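Local coordinates for protein adenylate kinase (Desulfovibrio gigas, PDB 2XB4) that probably catalyses the reversible transfer of the terminal phosphate between ATP and AMP, and carries a bound zinc ion, at residues 109-114 with 200-205. Sequence-based numbering, arbitrary orientation.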
loop_
_atom_site.group_PDB
_atom_site.type_symbol
_atom_site.label_atom_id
_atom_site.label_comp_id
_atom_site.label_asym_id
_atom_site.label_seq_id
_atom_site.Cartn_x
_atom_site.Cartn_y
_atom_site.Cartn_z
ATOM N N VAL A 109 18.985 30.334 11.071
ATOM C CA VAL A 109 18.977 29.242 10.092
ATOM C C VAL A 109 19.156 28.014 10.933
ATOM O O VAL A 109 20.097 27.937 11.769
ATOM C CB VAL A 109 20.165 29.366 9.039
ATOM C CG1 VAL A 109 20.337 28.058 8.197
ATOM C CG2 VAL A 109 19.935 30.552 8.172
ATOM N N ILE A 110 18.262 27.055 10.754
ATOM C CA ILE A 110 18.356 25.794 11.537
ATOM C C ILE A 110 18.822 24.634 10.633
ATOM O O ILE A 110 18.261 24.415 9.553
ATOM C CB ILE A 110 16.987 25.439 12.089
ATOM C CG1 ILE A 110 16.564 26.495 13.146
ATOM C CG2 ILE A 110 16.965 23.997 12.773
ATOM C CD1 ILE A 110 15.062 26.374 13.577
ATOM N N GLU A 111 19.784 23.847 11.089
ATOM C CA GLU A 111 20.175 22.677 10.324
ATOM C C GLU A 111 20.055 21.483 11.248
ATOM O O GLU A 111 20.652 21.479 12.337
ATOM C CB GLU A 111 21.613 22.812 9.786
ATOM C CG GLU A 111 22.074 21.567 9.023
ATOM C CD GLU A 111 23.630 21.413 8.911
ATOM O OE1 GLU A 111 24.428 22.343 9.229
ATOM O OE2 GLU A 111 24.033 20.307 8.515
ATOM N N ILE A 112 19.311 20.461 10.818
ATOM C CA ILE A 112 19.264 19.205 11.562
ATOM C C ILE A 112 20.334 18.260 10.966
ATOM O O ILE A 112 20.305 17.968 9.770
ATOM C CB ILE A 112 17.885 18.553 11.483
ATOM C CG1 ILE A 112 16.825 19.581 11.956
ATOM C CG2 ILE A 112 17.910 17.230 12.373
ATOM C CD1 ILE A 112 15.418 19.120 11.684
ATOM N N LEU A 113 21.244 17.775 11.820
ATOM C CA LEU A 113 22.477 17.051 11.404
ATOM C C LEU A 113 22.189 15.610 11.675
ATOM O O LEU A 113 21.769 15.276 12.814
ATOM C CB LEU A 113 23.688 17.394 12.323
ATOM C CG LEU A 113 24.444 18.618 11.835
ATOM C CD1 LEU A 113 23.631 19.935 12.095
ATOM C CD2 LEU A 113 25.785 18.660 12.517
ATOM N N LEU A 114 22.466 14.755 10.684
ATOM C CA LEU A 114 22.348 13.312 10.878
ATOM C C LEU A 114 23.297 12.658 9.836
ATOM O O LEU A 114 23.298 13.088 8.685
ATOM C CB LEU A 114 20.844 12.952 10.580
ATOM C CG LEU A 114 20.220 11.690 11.098
ATOM C CD1 LEU A 114 20.139 11.938 12.609
ATOM C CD2 LEU A 114 18.871 11.551 10.601
ATOM N N PHE A 200 22.822 36.964 11.650
ATOM C CA PHE A 200 21.826 35.913 12.022
ATOM C C PHE A 200 22.457 34.756 12.779
ATOM O O PHE A 200 23.676 34.656 12.811
ATOM C CB PHE A 200 20.942 35.441 10.839
ATOM C CG PHE A 200 21.711 34.811 9.651
ATOM C CD1 PHE A 200 22.089 33.487 9.681
ATOM C CD2 PHE A 200 22.028 35.591 8.531
ATOM C CE1 PHE A 200 22.741 32.879 8.565
ATOM C CE2 PHE A 200 22.632 35.008 7.353
ATOM C CZ PHE A 200 23.011 33.630 7.395
ATOM N N VAL A 201 21.651 33.935 13.445
ATOM C CA VAL A 201 22.207 32.880 14.229
ATOM C C VAL A 201 21.994 31.519 13.517
ATOM O O VAL A 201 20.923 31.238 13.051
ATOM C CB VAL A 201 21.608 32.897 15.668
ATOM C CG1 VAL A 201 21.975 31.631 16.438
ATOM C CG2 VAL A 201 22.010 34.238 16.523
ATOM N N TYR A 202 23.053 30.709 13.422
ATOM C CA TYR A 202 22.978 29.415 12.745
ATOM C C TYR A 202 22.911 28.335 13.835
ATOM O O TYR A 202 23.826 28.227 14.699
ATOM C CB TYR A 202 24.220 29.202 11.897
ATOM C CG TYR A 202 24.129 27.950 10.963
ATOM C CD1 TYR A 202 23.590 28.063 9.683
ATOM C CD2 TYR A 202 24.613 26.696 11.377
ATOM C CE1 TYR A 202 23.556 26.979 8.802
ATOM C CE2 TYR A 202 24.543 25.538 10.498
ATOM C CZ TYR A 202 24.036 25.733 9.215
ATOM O OH TYR A 202 23.977 24.742 8.269
ATOM N N ILE A 203 21.805 27.602 13.851
ATOM C CA ILE A 203 21.562 26.620 14.927
ATOM C C ILE A 203 21.776 25.207 14.336
ATOM O O ILE A 203 21.204 24.909 13.297
ATOM C CB ILE A 203 20.136 26.748 15.456
ATOM C CG1 ILE A 203 19.968 28.115 16.162
ATOM C CG2 ILE A 203 19.821 25.595 16.571
ATOM C CD1 ILE A 203 18.484 28.348 16.667
ATOM N N GLU A 204 22.605 24.376 14.987
ATOM C CA GLU A 204 22.840 22.997 14.536
ATOM C C GLU A 204 22.164 22.109 15.553
ATOM O O GLU A 204 22.445 22.233 16.774
ATOM C CB GLU A 204 24.343 22.721 14.567
ATOM C CG GLU A 204 25.146 23.426 13.452
ATOM C CD GLU A 204 26.627 23.029 13.530
ATOM O OE1 GLU A 204 27.107 22.672 14.612
ATOM O OE2 GLU A 204 27.320 23.028 12.526
ATOM N N LEU A 205 21.228 21.293 15.102
ATOM C CA LEU A 205 20.504 20.368 15.946
ATOM C C LEU A 205 21.027 18.950 15.701
ATOM O O LEU A 205 21.096 18.492 14.548
ATOM C CB LEU A 205 19.017 20.447 15.568
ATOM C CG LEU A 205 18.326 21.754 15.923
ATOM C CD1 LEU A 205 16.768 21.639 15.517
ATOM C CD2 LEU A 205 18.513 22.090 17.475
HETATM O O HOH W 1 27.013 22.297 10.105
#
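V109 sets its two methyls against two rings: CG1 lies 3.4 Å from CE1 of Y202, and CG2 is 3.7 Å from CE1 of F200. CG1 is anti to the backbone N (chi1 168°), which directs it to the Y202 ring, while CG2, beside the backbone N, meets F200. Y202 in turn spans the hollow between V109 and E111, its CE1 side meeting V109 CG1 obliquely while its OH donates to E111 OE1, at the ring edge, at 2.6 Å. That hydroxyl reaches the oxygen from above the carboxylate plane, and carboxylate and ring are turned 68° apart. On the other face of the sheet, L205 CD1 fills the dip between I110 and I112, 3.6 Å from I110 CG2 and 4.1 Å from I112 CG1; L218 of helix 211-222 packs against I110 and L205 there. The backbones are parallel, joined by a ladder of five hydrogen bonds, from V109 N-V201 O at one end to L113 N-L205 O at the other; in the I203 N to V109 O bond, 2.7 Å long, the N-H...O angle is 174°. Strand 201-206 is an outermost strand, within this chain, of the five-stranded parallel CORE sheet, order 2-3-1-4-5, as in P-loop kinases. E111 OE1 and E204 OE2 stand 4.4 Å apart, yet one water donates to both and E204 also pairs with K192. The tyrosine proton, water and lysine would together ease the repulsion between two neighbouring carboxylates, one buried.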